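Local coordinates for Carboxylesterase/phospholipase family protein (Francisella tularensis subsp. tularensis, PDB 4F21), which probably cleaves ester bonds as a serine hydrolase of the carboxylesterase/phospholipase type with an alpha/beta hydrolase fold, at residues Ala74-Pro78 with Ser113-Val117; Ala137-Gln141 with Gln225-Cys229; Gly158-Ser164 with Leu184-His190; His190-Val196 with His220-His226; Glu199-His203 with Glu217-Tyr221. All coordinates share one frame; numbering follows the deposited sequence.

Interaction 1: residues Ala74-Pro78 with Ser113-Val117; sequences ADIIP and SIAKV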
# COMPACT_ATOMS: atom_id res chain seq x y z
N ALA A 74 -7.30 11.53 3.21
CA ALA A 74 -6.35 11.12 4.25
C ALA A 74 -6.97 10.79 5.61
O ALA A 74 -6.27 10.34 6.52
CB ALA A 74 -5.25 12.16 4.41
N ASP A 75 -8.28 11.00 5.76
CA ASP A 75 -8.96 10.68 7.01
C ASP A 75 -9.04 9.16 7.18
O ASP A 75 -9.21 8.66 8.29
CB ASP A 75 -10.36 11.29 7.03
CG ASP A 75 -10.44 12.60 6.26
OD1 ASP A 75 -9.38 13.25 6.09
OD2 ASP A 75 -11.55 12.97 5.83
N ILE A 76 -8.92 8.44 6.06
CA ILE A 76 -8.90 6.98 6.08
C ILE A 76 -7.61 6.49 6.75
O ILE A 76 -7.54 5.37 7.24
CB ILE A 76 -9.04 6.40 4.65
CG1 ILE A 76 -10.05 5.26 4.63
CG2 ILE A 76 -7.69 5.95 4.09
CD1 ILE A 76 -10.41 4.77 3.25
N ILE A 77 -6.61 7.36 6.78
CA ILE A 77 -5.34 7.09 7.45
C ILE A 77 -5.25 7.90 8.73
O ILE A 77 -4.97 9.10 8.69
CB ILE A 77 -4.14 7.47 6.56
CG1 ILE A 77 -4.22 6.78 5.20
CG2 ILE A 77 -2.84 7.14 7.26
CD1 ILE A 77 -3.87 5.31 5.23
N PRO A 78 -5.49 7.25 9.88
CA PRO A 78 -5.43 7.94 11.18
C PRO A 78 -4.06 8.54 11.44
O PRO A 78 -3.07 8.06 10.91
CB PRO A 78 -5.74 6.83 12.18
CG PRO A 78 -5.43 5.55 11.46
CD PRO A 78 -5.78 5.81 10.03
N SER A 113 -9.15 1.57 10.06
CA SER A 113 -8.76 2.03 8.73
C SER A 113 -8.83 0.88 7.73
O SER A 113 -9.38 1.04 6.64
CB SER A 113 -7.35 2.61 8.76
OG SER A 113 -7.00 3.14 7.49
N ILE A 114 -8.30 -0.27 8.13
CA ILE A 114 -8.34 -1.46 7.28
C ILE A 114 -9.77 -1.73 6.88
O ILE A 114 -10.07 -1.87 5.69
CB ILE A 114 -7.77 -2.70 8.00
CG1 ILE A 114 -6.26 -2.54 8.23
CG2 ILE A 114 -8.06 -3.96 7.21
CD1 ILE A 114 -5.62 -3.71 8.94
N ALA A 115 -10.66 -1.75 7.87
CA ALA A 115 -12.07 -2.02 7.63
C ALA A 115 -12.63 -1.04 6.62
O ALA A 115 -13.41 -1.43 5.74
CB ALA A 115 -12.86 -1.96 8.93
N LYS A 116 -12.20 0.22 6.72
CA LYS A 116 -12.66 1.24 5.79
C LYS A 116 -12.35 0.76 4.39
O LYS A 116 -13.24 0.64 3.55
CB LYS A 116 -11.99 2.59 6.07
CG LYS A 116 -12.23 3.11 7.49
CD LYS A 116 -11.40 4.35 7.77
CE LYS A 116 -11.53 4.78 9.23
NZ LYS A 116 -10.59 5.88 9.57
N VAL A 117 -11.08 0.42 4.17
CA VAL A 117 -10.64 -0.09 2.88
C VAL A 117 -11.49 -1.30 2.50
O VAL A 117 -11.97 -1.39 1.37
CB VAL A 117 -9.14 -0.47 2.87
CG1 VAL A 117 -8.76 -1.11 1.55
CG2 VAL A 117 -8.28 0.76 3.15
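The turn that leaves strand 67-72 of the alpha/beta hydrolase sheet meets helix 111-126 here, with Ile-76 lying against Lys-116 and Ser-113. Much of the apolar surface comes from the methylene chain of Lys-116. With CG anti to the carbonyl carbon (chi1 -58°) and every later torsion extended, this chain runs out from the helix toward the turn, while Ile-76 reaches back toward the helix, so the two side chains overlap lengthwise, running opposite ways. CG1 of Ile-76 makes the close approach, 3.5 Å from CD of Lys-116 and 3.6 Å from its CB; farther out, CD1 of Ile-76 comes to 3.9 Å from that same CB. At the far end of the lysine, NZ gives a weak hydrogen bond of 3.4 Å to the backbone O of Asp-75.

In the fold, helix 111-126 lies in the connection from strand 67-72 to strand 134-139, after helix 82-88, and the short 3-10 segment Ala-74 to Ile-76 sits beside its first turns. Ile-145 of helix 144-150 touches both Ile-77 and Ser-113, adding a third element to this corner.

Ser-113 works one helical turn before Lys-116. Its OG, anti to the backbone N (chi1 -176°), is directed at the carbonyl O of Ile-76 and donates a hydrogen bond to it. The modelled separation of 2.3 Å between Ser-113 OG and Ile-76 O is too short to be taken literally, and the exact placement is doubtful. Alongside, CB of Ser-113 packs 3.8 Å from CD of the Pro-78 ring.

Interaction 2: residues Ala137-Gln141 with Gln225-Cys229; sequences AGFSQ and QHSVC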
# COMPACT_ATOMS: atom_id res chain seq x y z
N ALA A 137 -2.60 -0.15 -3.37
CA ALA A 137 -1.28 0.48 -3.37
C ALA A 137 -1.20 1.49 -2.24
O ALA A 137 -2.18 2.17 -1.93
CB ALA A 137 -1.01 1.15 -4.70
N GLY A 138 -0.03 1.60 -1.62
CA GLY A 138 0.14 2.52 -0.52
C GLY A 138 1.51 3.18 -0.50
O GLY A 138 2.49 2.58 -0.92
N PHE A 139 1.56 4.42 -0.03
CA PHE A 139 2.82 5.13 0.13
C PHE A 139 3.01 5.59 1.58
O PHE A 139 2.10 6.14 2.19
CB PHE A 139 2.90 6.33 -0.81
CG PHE A 139 4.09 7.22 -0.57
CD1 PHE A 139 5.33 6.91 -1.10
CD2 PHE A 139 3.97 8.37 0.20
CE1 PHE A 139 6.43 7.72 -0.87
CE2 PHE A 139 5.06 9.19 0.43
CZ PHE A 139 6.29 8.87 -0.10
N SER A 140 4.21 5.34 2.11
CA SER A 140 4.61 5.83 3.43
C SER A 140 3.61 5.41 4.50
O SER A 140 3.44 4.23 4.78
CB SER A 140 4.76 7.35 3.41
OG SER A 140 5.15 7.86 4.67
N GLN A 141 2.96 6.40 5.10
CA GLN A 141 2.01 6.18 6.18
C GLN A 141 0.87 5.28 5.72
O GLN A 141 0.35 4.48 6.49
CB GLN A 141 1.45 7.53 6.65
CG GLN A 141 0.85 7.51 8.04
CD GLN A 141 0.40 8.89 8.48
OE1 GLN A 141 0.15 9.77 7.66
NE2 GLN A 141 0.29 9.08 9.79
N GLN A 225 15.13 9.36 -1.64
CA GLN A 225 14.79 9.43 -0.23
C GLN A 225 13.33 9.04 -0.00
O GLN A 225 12.88 8.01 -0.49
CB GLN A 225 15.05 10.83 0.32
CG GLN A 225 16.42 11.39 -0.03
CD GLN A 225 16.99 12.27 1.07
OE1 GLN A 225 16.92 13.50 0.99
NE2 GLN A 225 17.55 11.65 2.10
N HIS A 226 12.61 9.87 0.73
CA HIS A 226 11.20 9.63 1.00
C HIS A 226 10.33 10.28 -0.08
O HIS A 226 9.75 11.34 0.14
CB HIS A 226 10.81 10.16 2.38
CG HIS A 226 9.55 9.56 2.92
ND1 HIS A 226 9.40 8.20 3.14
CD2 HIS A 226 8.37 10.12 3.29
CE1 HIS A 226 8.20 7.96 3.62
NE2 HIS A 226 7.55 9.11 3.72
N SER A 227 10.26 9.64 -1.24
CA SER A 227 9.50 10.17 -2.36
C SER A 227 9.23 9.11 -3.42
O SER A 227 9.45 7.92 -3.19
CB SER A 227 10.26 11.34 -2.99
OG SER A 227 11.57 10.95 -3.39
N VAL A 228 8.75 9.55 -4.58
CA VAL A 228 8.55 8.66 -5.72
C VAL A 228 9.23 9.26 -6.94
O VAL A 228 8.96 10.40 -7.31
CB VAL A 228 7.04 8.47 -6.02
CG1 VAL A 228 6.84 7.74 -7.34
CG2 VAL A 228 6.36 7.72 -4.89
N CYS A 229 10.11 8.48 -7.57
CA CYS A 229 10.86 8.95 -8.73
C CYS A 229 10.25 8.47 -10.05
O CYS A 229 9.18 7.86 -10.08
CB CYS A 229 12.32 8.52 -8.64
SG CYS A 229 12.55 6.74 -8.71
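Ser-140 and His-226 meet at what is probably the active site: the serine sits on the sharp turn after strand 134-139, the nucleophile elbow of alpha/beta hydrolases, and the histidine on the loop before helix 230-243. The elbow shows in the backbone of Ser-140, which has positive phi (55°), as elbow nucleophiles commonly do, and its side chain points toward the histidine loop.

The polar part is one hydrogen bond, 2.9 Å between Ser-140 OG and His-226 NE2. OG lies at the edge of the imidazole, in its plane, although its modelled place is less sure because it crowds another atom. CB of Ser-140 is also near, 3.3 Å from His-226 NE2. Asp-194, bound to ND1 of His-226, completes a probable Ser-His-Asp triad.

The aromatic part is supplied by Phe-139. Its ring meets that of His-226 obliquely, planes at 39° and centroids 5.1 Å apart, with CZ of Phe-139 above one face of the imidazole near the rim.

Apolar and edge contacts extend the phenyl packing along the loop. CD1 of Phe-139 lies 4.0 Å from CG2 of Val-228, and the carbonyl O of Ser-227 sits at the phenyl edge, 3.8 Å from CE1 of Phe-139.

Interaction 3: residues Gly158-Ser164 with Leu184-His190; sequences GGIMALS and LPILVCH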
# COMPACT_ATOMS: atom_id res chain seq x y z
N GLY A 158 -6.14 -8.36 -5.78
CA GLY A 158 -5.40 -8.29 -7.03
C GLY A 158 -3.92 -7.99 -6.92
O GLY A 158 -3.12 -8.45 -7.75
N GLY A 159 -3.54 -7.22 -5.91
CA GLY A 159 -2.15 -6.87 -5.72
C GLY A 159 -1.91 -5.87 -4.62
O GLY A 159 -2.84 -5.23 -4.13
N ILE A 160 -0.65 -5.74 -4.22
CA ILE A 160 -0.25 -4.75 -3.23
C ILE A 160 0.95 -3.98 -3.77
O ILE A 160 1.89 -4.57 -4.29
CB ILE A 160 0.17 -5.41 -1.90
CG1 ILE A 160 -0.94 -6.34 -1.38
CG2 ILE A 160 0.51 -4.35 -0.86
CD1 ILE A 160 -0.49 -7.22 -0.23
N MET A 161 0.91 -2.66 -3.65
CA MET A 161 2.07 -1.85 -4.03
C MET A 161 2.60 -1.02 -2.87
O MET A 161 2.26 0.16 -2.71
CB MET A 161 1.77 -0.99 -5.26
CG MET A 161 1.62 -1.78 -6.55
SD MET A 161 1.72 -0.78 -8.04
CE MET A 161 0.18 0.12 -7.97
N ALA A 162 3.44 -1.65 -2.06
CA ALA A 162 4.04 -0.98 -0.91
C ALA A 162 5.15 -0.05 -1.36
O ALA A 162 6.09 -0.46 -2.04
CB ALA A 162 4.57 -2.01 0.08
N LEU A 163 5.03 1.22 -0.98
CA LEU A 163 5.98 2.25 -1.39
C LEU A 163 6.46 3.03 -0.18
O LEU A 163 5.69 3.77 0.43
CB LEU A 163 5.32 3.21 -2.39
CG LEU A 163 4.64 2.61 -3.61
CD1 LEU A 163 3.47 3.48 -4.05
CD2 LEU A 163 5.62 2.45 -4.75
N SER A 164 7.73 2.85 0.17
CA SER A 164 8.36 3.58 1.26
C SER A 164 7.67 3.34 2.59
O SER A 164 7.48 4.27 3.38
CB SER A 164 8.39 5.08 0.95
OG SER A 164 8.81 5.29 -0.38
N LEU A 184 -0.24 -13.56 -4.15
CA LEU A 184 -0.76 -12.49 -4.99
C LEU A 184 0.38 -11.55 -5.32
O LEU A 184 1.31 -11.40 -4.53
CB LEU A 184 -1.90 -11.74 -4.29
CG LEU A 184 -1.58 -10.48 -3.48
CD1 LEU A 184 -2.84 -9.71 -3.17
CD2 LEU A 184 -0.86 -10.84 -2.19
N PRO A 185 0.33 -10.92 -6.51
CA PRO A 185 1.37 -9.98 -6.95
C PRO A 185 1.60 -8.82 -5.99
O PRO A 185 0.77 -7.92 -5.88
CB PRO A 185 0.80 -9.46 -8.27
CG PRO A 185 -0.02 -10.58 -8.78
CD PRO A 185 -0.66 -11.18 -7.57
N ILE A 186 2.73 -8.84 -5.30
CA ILE A 186 3.10 -7.76 -4.39
C ILE A 186 4.33 -7.04 -4.91
O ILE A 186 5.33 -7.67 -5.26
CB ILE A 186 3.37 -8.29 -2.97
CG1 ILE A 186 2.12 -8.95 -2.40
CG2 ILE A 186 3.84 -7.16 -2.06
CD1 ILE A 186 2.29 -9.52 -1.01
N LEU A 187 4.25 -5.72 -4.96
CA LEU A 187 5.39 -4.90 -5.36
C LEU A 187 5.82 -4.02 -4.20
O LEU A 187 5.06 -3.18 -3.73
CB LEU A 187 5.05 -4.03 -6.56
CG LEU A 187 6.13 -3.02 -6.97
CD1 LEU A 187 7.40 -3.73 -7.43
CD2 LEU A 187 5.62 -2.08 -8.05
N VAL A 188 7.05 -4.23 -3.75
CA VAL A 188 7.63 -3.38 -2.72
C VAL A 188 8.65 -2.45 -3.36
O VAL A 188 9.51 -2.89 -4.12
CB VAL A 188 8.34 -4.22 -1.63
CG1 VAL A 188 8.78 -3.33 -0.48
CG2 VAL A 188 7.42 -5.32 -1.14
N CYS A 189 8.53 -1.16 -3.07
CA CYS A 189 9.50 -0.17 -3.53
C CYS A 189 9.99 0.64 -2.34
O CYS A 189 9.23 0.87 -1.40
CB CYS A 189 8.88 0.76 -4.58
SG CYS A 189 8.32 -0.05 -6.10
N HIS A 190 11.25 1.06 -2.37
CA HIS A 190 11.80 1.82 -1.25
C HIS A 190 13.06 2.62 -1.60
O HIS A 190 13.88 2.18 -2.40
CB HIS A 190 12.09 0.89 -0.06
CG HIS A 190 11.91 1.55 1.27
ND1 HIS A 190 10.91 1.19 2.15
CD2 HIS A 190 12.59 2.56 1.87
CE1 HIS A 190 10.99 1.94 3.23
NE2 HIS A 190 12.00 2.78 3.09
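Strands 159-163 and 186-190 run parallel as neighbours toward the 216-221 edge of the sheet, Ile-160 beside Ile-186 and Leu-163 beside Cys-189, with axes 4.7 Å apart and 5° from parallel. Helix 170-173 lies in the connection between them, making a beta-alpha-beta crossover.

The backbone supplies the ladder. Ile-160 N binds Pro-185 O, and its own O receives Leu-187 N at 2.7 Å in an almost straight bond. Cys-189 N reaches Ala-162 O and Ser-164 N reaches Cys-189 O, at 2.7 and 2.9 Å respectively. One rung, from Ala-162 N to Leu-187 O, is bent at the hydrogen (122°) and weak. Between the rungs, CA-H groups such as that of Met-161 approach the carbonyls of the partner strand.

The apolar contacts divide between two faces. On that of Ile-160, Ala-162, Ile-186 and Val-188, where helix 144-150 packs on Ile-160 and Ala-162, the two isoleucines run alongside each other in the same direction, CD1 of Ile-160 3.7 Å from CD1 of Ile-186. On that of Met-161, Leu-163, Leu-187 and Cys-189, where helix 230-243 packs on all but Leu-187, CD2 of Leu-163 sits 3.7 Å from CB of Cys-189, and Met-161 crosses Leu-187 at a slant.

A CH-pi contact ends the pair: CA of Ser-164 stands over one face of the His-190 imidazole, 3.8 Å from the ring centroid. The ring's NE2 binds Leu-197 O. Main-chain polarity is thus met largely within the sheet while hydrocarbon lines both faces, and the NE2 bond and Ser-164 contact probably limit rotation of the imidazole.

Interaction 4: residues His190-Val196 with His220-His226; sequences HGTDDQV and HYVGMQH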
# COMPACT_ATOMS: atom_id res chain seq x y z
N HIS A 190 11.25 1.06 -2.37
CA HIS A 190 11.80 1.82 -1.25
C HIS A 190 13.06 2.62 -1.60
O HIS A 190 13.88 2.18 -2.40
CB HIS A 190 12.09 0.89 -0.06
CG HIS A 190 11.91 1.55 1.27
ND1 HIS A 190 10.91 1.19 2.15
CD2 HIS A 190 12.59 2.56 1.87
CE1 HIS A 190 10.99 1.94 3.23
NE2 HIS A 190 12.00 2.78 3.09
N GLY A 191 13.20 3.78 -0.98
CA GLY A 191 14.34 4.65 -1.23
C GLY A 191 15.54 4.30 -0.38
O GLY A 191 15.40 3.91 0.78
N THR A 192 16.72 4.45 -0.97
CA THR A 192 17.97 4.10 -0.29
C THR A 192 18.39 5.17 0.72
O THR A 192 18.85 4.84 1.82
CB THR A 192 19.10 3.87 -1.32
OG1 THR A 192 18.84 2.65 -2.03
CG2 THR A 192 20.45 3.76 -0.63
N ASP A 193 18.23 6.44 0.36
CA ASP A 193 18.64 7.53 1.23
C ASP A 193 17.50 8.07 2.08
O ASP A 193 17.55 9.21 2.55
CB ASP A 193 19.25 8.66 0.41
CG ASP A 193 20.52 8.24 -0.29
OD1 ASP A 193 20.67 7.03 -0.57
OD2 ASP A 193 21.37 9.11 -0.56
N ASP A 194 16.47 7.25 2.29
CA ASP A 194 15.34 7.65 3.11
C ASP A 194 15.77 7.78 4.57
O ASP A 194 16.26 6.82 5.16
CB ASP A 194 14.21 6.62 2.99
CG ASP A 194 12.86 7.18 3.39
OD1 ASP A 194 12.82 8.20 4.10
OD2 ASP A 194 11.83 6.61 2.97
N GLN A 195 15.59 8.97 5.13
CA GLN A 195 15.93 9.23 6.52
C GLN A 195 14.67 9.42 7.34
O GLN A 195 14.73 9.66 8.55
CB GLN A 195 16.82 10.48 6.64
CG GLN A 195 18.26 10.27 6.19
CD GLN A 195 19.07 11.56 6.22
OE1 GLN A 195 18.51 12.66 6.12
NE2 GLN A 195 20.39 11.44 6.36
N VAL A 196 13.53 9.33 6.67
CA VAL A 196 12.23 9.37 7.33
C VAL A 196 11.77 7.94 7.61
O VAL A 196 11.26 7.62 8.68
CB VAL A 196 11.18 10.11 6.46
CG1 VAL A 196 9.77 9.67 6.80
CG2 VAL A 196 11.33 11.63 6.61
N HIS A 220 14.53 -1.42 -4.69
CA HIS A 220 15.03 -0.21 -4.03
C HIS A 220 15.72 0.72 -5.02
O HIS A 220 16.29 0.27 -6.02
CB HIS A 220 15.94 -0.54 -2.85
CG HIS A 220 17.29 -1.06 -3.24
ND1 HIS A 220 17.66 -2.38 -3.06
CD2 HIS A 220 18.37 -0.45 -3.78
CE1 HIS A 220 18.90 -2.55 -3.48
NE2 HIS A 220 19.35 -1.39 -3.93
N TYR A 221 15.66 2.02 -4.74
CA TYR A 221 16.23 3.02 -5.64
C TYR A 221 17.33 3.83 -4.96
O TYR A 221 17.10 4.49 -3.95
CB TYR A 221 15.12 3.93 -6.18
CG TYR A 221 14.04 3.18 -6.93
CD1 TYR A 221 12.98 2.59 -6.25
CD2 TYR A 221 14.09 3.04 -8.31
CE1 TYR A 221 12.00 1.89 -6.92
CE2 TYR A 221 13.12 2.34 -8.99
CZ TYR A 221 12.07 1.77 -8.29
OH TYR A 221 11.09 1.07 -8.97
N VAL A 222 18.54 3.77 -5.52
CA VAL A 222 19.67 4.47 -4.94
C VAL A 222 19.45 5.97 -5.02
O VAL A 222 18.83 6.46 -5.97
CB VAL A 222 20.99 4.10 -5.66
CG1 VAL A 222 22.20 4.59 -4.86
CG2 VAL A 222 21.07 2.59 -5.87
N GLY A 223 19.93 6.70 -4.02
CA GLY A 223 19.84 8.14 -4.01
C GLY A 223 18.49 8.66 -3.57
O GLY A 223 18.41 9.66 -2.86
N MET A 224 17.44 7.97 -3.98
CA MET A 224 16.08 8.39 -3.65
C MET A 224 15.84 8.35 -2.14
O MET A 224 16.29 7.44 -1.45
CB MET A 224 15.05 7.52 -4.36
CG MET A 224 13.66 8.13 -4.39
SD MET A 224 12.43 7.07 -5.15
CE MET A 224 12.23 5.84 -3.87
N GLN A 225 15.13 9.36 -1.64
CA GLN A 225 14.79 9.43 -0.23
C GLN A 225 13.33 9.04 -0.00
O GLN A 225 12.88 8.01 -0.49
CB GLN A 225 15.05 10.83 0.32
CG GLN A 225 16.42 11.39 -0.03
CD GLN A 225 16.99 12.27 1.07
OE1 GLN A 225 16.92 13.50 0.99
NE2 GLN A 225 17.55 11.65 2.10
N HIS A 226 12.61 9.87 0.73
CA HIS A 226 11.20 9.63 1.00
C HIS A 226 10.33 10.28 -0.08
O HIS A 226 9.75 11.34 0.14
CB HIS A 226 10.81 10.16 2.38
CG HIS A 226 9.55 9.56 2.92
ND1 HIS A 226 9.40 8.20 3.14
CD2 HIS A 226 8.37 10.12 3.29
CE1 HIS A 226 8.20 7.96 3.62
NE2 HIS A 226 7.55 9.11 3.72
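Asp-194 and His-226 form the tight end of this contact. OD2 of Asp-194 uses its syn lone pair to take the N-H of His-226 ND1 at 2.9 Å, close to the imidazole plane, although carboxylate and ring are turned 46° apart. The other oxygen is held separately: Asp-194 OD1 accepts Val-196 N at 2.9 Å, closing an Asx turn, and also Leu-197 N, which should fix the rotation of the carboxylate. Val-196 then covers the imidazole, its CG1 standing squarely over the centre of the His-226 ring, 3.7 Å from the centroid.

These loops follow the C-terminal ends of strands 186-191 and 216-221, where alpha/beta hydrolases commonly place their catalytic acid and histidine; Asp-194 is accordingly the probable acid of the triad. The strands themselves still pair as parallel neighbours, Tyr-221 N to His-190 O at 2.9 Å and Thr-192 N to Tyr-221 O at 3.0 Å. Past them, Asp-193 N binds Met-224 O at 2.8 Å. Gly-191 is closely packed as well: Met-224, bent at its last torsion (chi3 73°), folds CE to 3.6 Å from Gly-191 CA.

The outer side is looser and largely exposed. Thr-192 OG1 adds only a weak bond, 3.2 Å to Tyr-221 O, and approaches the His-220 ring obliquely. Asp-193 rests its CB and carboxylate against the backbone of Gly-223. Beyond it, Gln-225 NE2 donates to Asp-193 O, but the modelled bond is so short that its exact geometry is doubtful.

Interaction 5: residues Glu199-His203 with Glu217-Tyr221; sequences EVLGH and EYKHY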
# COMPACT_ATOMS: atom_id res chain seq x y z
N GLU A 199 15.72 2.20 4.76
CA GLU A 199 15.56 1.11 3.80
C GLU A 199 15.42 -0.28 4.44
O GLU A 199 14.69 -1.13 3.92
CB GLU A 199 16.72 1.10 2.79
CG GLU A 199 16.49 0.18 1.60
CD GLU A 199 17.74 -0.07 0.79
OE1 GLU A 199 17.70 -0.94 -0.10
OE2 GLU A 199 18.76 0.60 1.05
N VAL A 200 16.10 -0.49 5.55
CA VAL A 200 16.07 -1.78 6.25
C VAL A 200 14.67 -2.13 6.78
O VAL A 200 14.40 -3.28 7.11
CB VAL A 200 17.08 -1.83 7.42
CG1 VAL A 200 18.50 -1.88 6.88
CG2 VAL A 200 16.89 -0.63 8.34
N LEU A 201 13.80 -1.12 6.86
CA LEU A 201 12.42 -1.34 7.27
C LEU A 201 11.58 -1.81 6.08
O LEU A 201 10.61 -2.55 6.24
CB LEU A 201 11.85 -0.06 7.88
CG LEU A 201 12.63 0.46 9.09
CD1 LEU A 201 12.04 1.75 9.63
CD2 LEU A 201 12.68 -0.60 10.18
N GLY A 202 11.97 -1.38 4.88
CA GLY A 202 11.37 -1.87 3.66
C GLY A 202 11.81 -3.30 3.42
O GLY A 202 11.01 -4.15 3.02
N HIS A 203 13.09 -3.55 3.66
CA HIS A 203 13.62 -4.92 3.66
C HIS A 203 12.87 -5.73 4.70
O HIS A 203 12.60 -6.91 4.49
CB HIS A 203 15.11 -4.94 3.98
CG HIS A 203 15.99 -4.56 2.83
ND1 HIS A 203 16.34 -5.46 1.84
CD2 HIS A 203 16.61 -3.40 2.52
CE1 HIS A 203 17.13 -4.86 0.96
NE2 HIS A 203 17.30 -3.61 1.35
N GLU A 217 8.41 -8.73 -5.32
CA GLU A 217 9.55 -8.08 -5.95
C GLU A 217 10.01 -6.92 -5.08
O GLU A 217 9.23 -6.01 -4.80
CB GLU A 217 9.18 -7.54 -7.33
CG GLU A 217 9.07 -8.58 -8.44
CD GLU A 217 8.54 -7.98 -9.73
OE1 GLU A 217 7.56 -7.21 -9.66
OE2 GLU A 217 9.11 -8.28 -10.80
N TYR A 218 11.26 -6.95 -4.65
CA TYR A 218 11.81 -5.84 -3.89
C TYR A 218 12.64 -4.94 -4.80
O TYR A 218 13.67 -5.36 -5.33
CB TYR A 218 12.64 -6.33 -2.70
CG TYR A 218 13.18 -5.20 -1.85
CD1 TYR A 218 12.45 -4.72 -0.77
CD2 TYR A 218 14.41 -4.61 -2.13
CE1 TYR A 218 12.93 -3.68 0.01
CE2 TYR A 218 14.90 -3.58 -1.36
CZ TYR A 218 14.15 -3.12 -0.29
OH TYR A 218 14.64 -2.09 0.48
N LYS A 219 12.20 -3.70 -4.97
CA LYS A 219 12.87 -2.77 -5.85
C LYS A 219 13.28 -1.49 -5.12
O LYS A 219 12.46 -0.59 -4.93
CB LYS A 219 11.97 -2.42 -7.04
CG LYS A 219 11.35 -3.64 -7.71
CD LYS A 219 10.90 -3.34 -9.12
CE LYS A 219 10.55 -4.62 -9.86
NZ LYS A 219 10.29 -4.38 -11.30
N HIS A 220 14.53 -1.42 -4.69
CA HIS A 220 15.03 -0.21 -4.03
C HIS A 220 15.72 0.72 -5.02
O HIS A 220 16.29 0.27 -6.02
CB HIS A 220 15.94 -0.54 -2.85
CG HIS A 220 17.29 -1.06 -3.24
ND1 HIS A 220 17.66 -2.38 -3.06
CD2 HIS A 220 18.37 -0.45 -3.78
CE1 HIS A 220 18.90 -2.55 -3.48
NE2 HIS A 220 19.35 -1.39 -3.93
N TYR A 221 15.66 2.02 -4.74
CA TYR A 221 16.23 3.02 -5.64
C TYR A 221 17.33 3.83 -4.96
O TYR A 221 17.10 4.49 -3.95
CB TYR A 221 15.12 3.93 -6.18
CG TYR A 221 14.04 3.18 -6.93
CD1 TYR A 221 12.98 2.59 -6.25
CD2 TYR A 221 14.09 3.04 -8.31
CE1 TYR A 221 12.00 1.89 -6.92
CE2 TYR A 221 13.12 2.34 -8.99
CZ TYR A 221 12.07 1.77 -8.29
OH TYR A 221 11.09 1.07 -8.97
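Two extended torsions bring Glu-199 and Tyr-218 together: CG of Glu-199 points opposite its main-chain nitrogen (chi1 -168°), as does CG of Tyr-218 (chi1 -177°), which directs carboxylate and phenol between helix 199-210 and edge strand 216-221. Helix and strand belong to the last beta-alpha-beta unit of the sheet and run antiparallel here, their short axes 10.2 Å apart.

Tyr-218 buries the largest area in the contact. One face of its ring carries His-203 in a face-to-face stack with centroids 4.2 Å apart and planes at 30°. The stack is offset: the phenol OH lies over the imidazole near its rim, 3.1 Å from CD2 of His-203. At the phenol edge, CE1 of Tyr-218 faces the carbonyl O of Gly-202 at 3.6 Å.

OE1 of Glu-199 gathers the polar contacts. NE2 of His-203 donates to it at 3.1 Å, coming from above the carboxylate plane and tilted from the plane of its own ring. Tyr-218 OH adds a weak bond of 3.3 Å to the same Glu-199 OE1, with carboxylate and phenol nearly coplanar. The carboxylate would probably favour positive charge on His-203.

Tyr-218 also packs against Val-188 and His-190 of the neighbouring strand 186-191. Two residues on from Tyr-218, the His-220 imidazole takes Glu-199 OE1 over one face, 3.2 Å from CG of His-220.

How the interactions relate
From the N terminus, interaction 1 closes first, joining the turn after strand 67-72 to helix 111-126. Interaction 2 then opens on strand 134-139 and closes far along the chain, before helix 230-243. Interaction 3 is nested within that loop and pairs two inner strands; Ser-140 N probably bonds to Leu-163 O, tying 2 to 3. Interaction 4 begins at His-190, where 3 ends, and finishes on the same loop as 2, sharing Gln-225 and His-226. Interaction 5, nested in 2, opens within the loop closed by 4 and ends on the same stretch, sharing His-220 and Tyr-221, and adds the helix flanking the edge strand. Gln-141 packs on Ile-77, linking interactions 1 and 2.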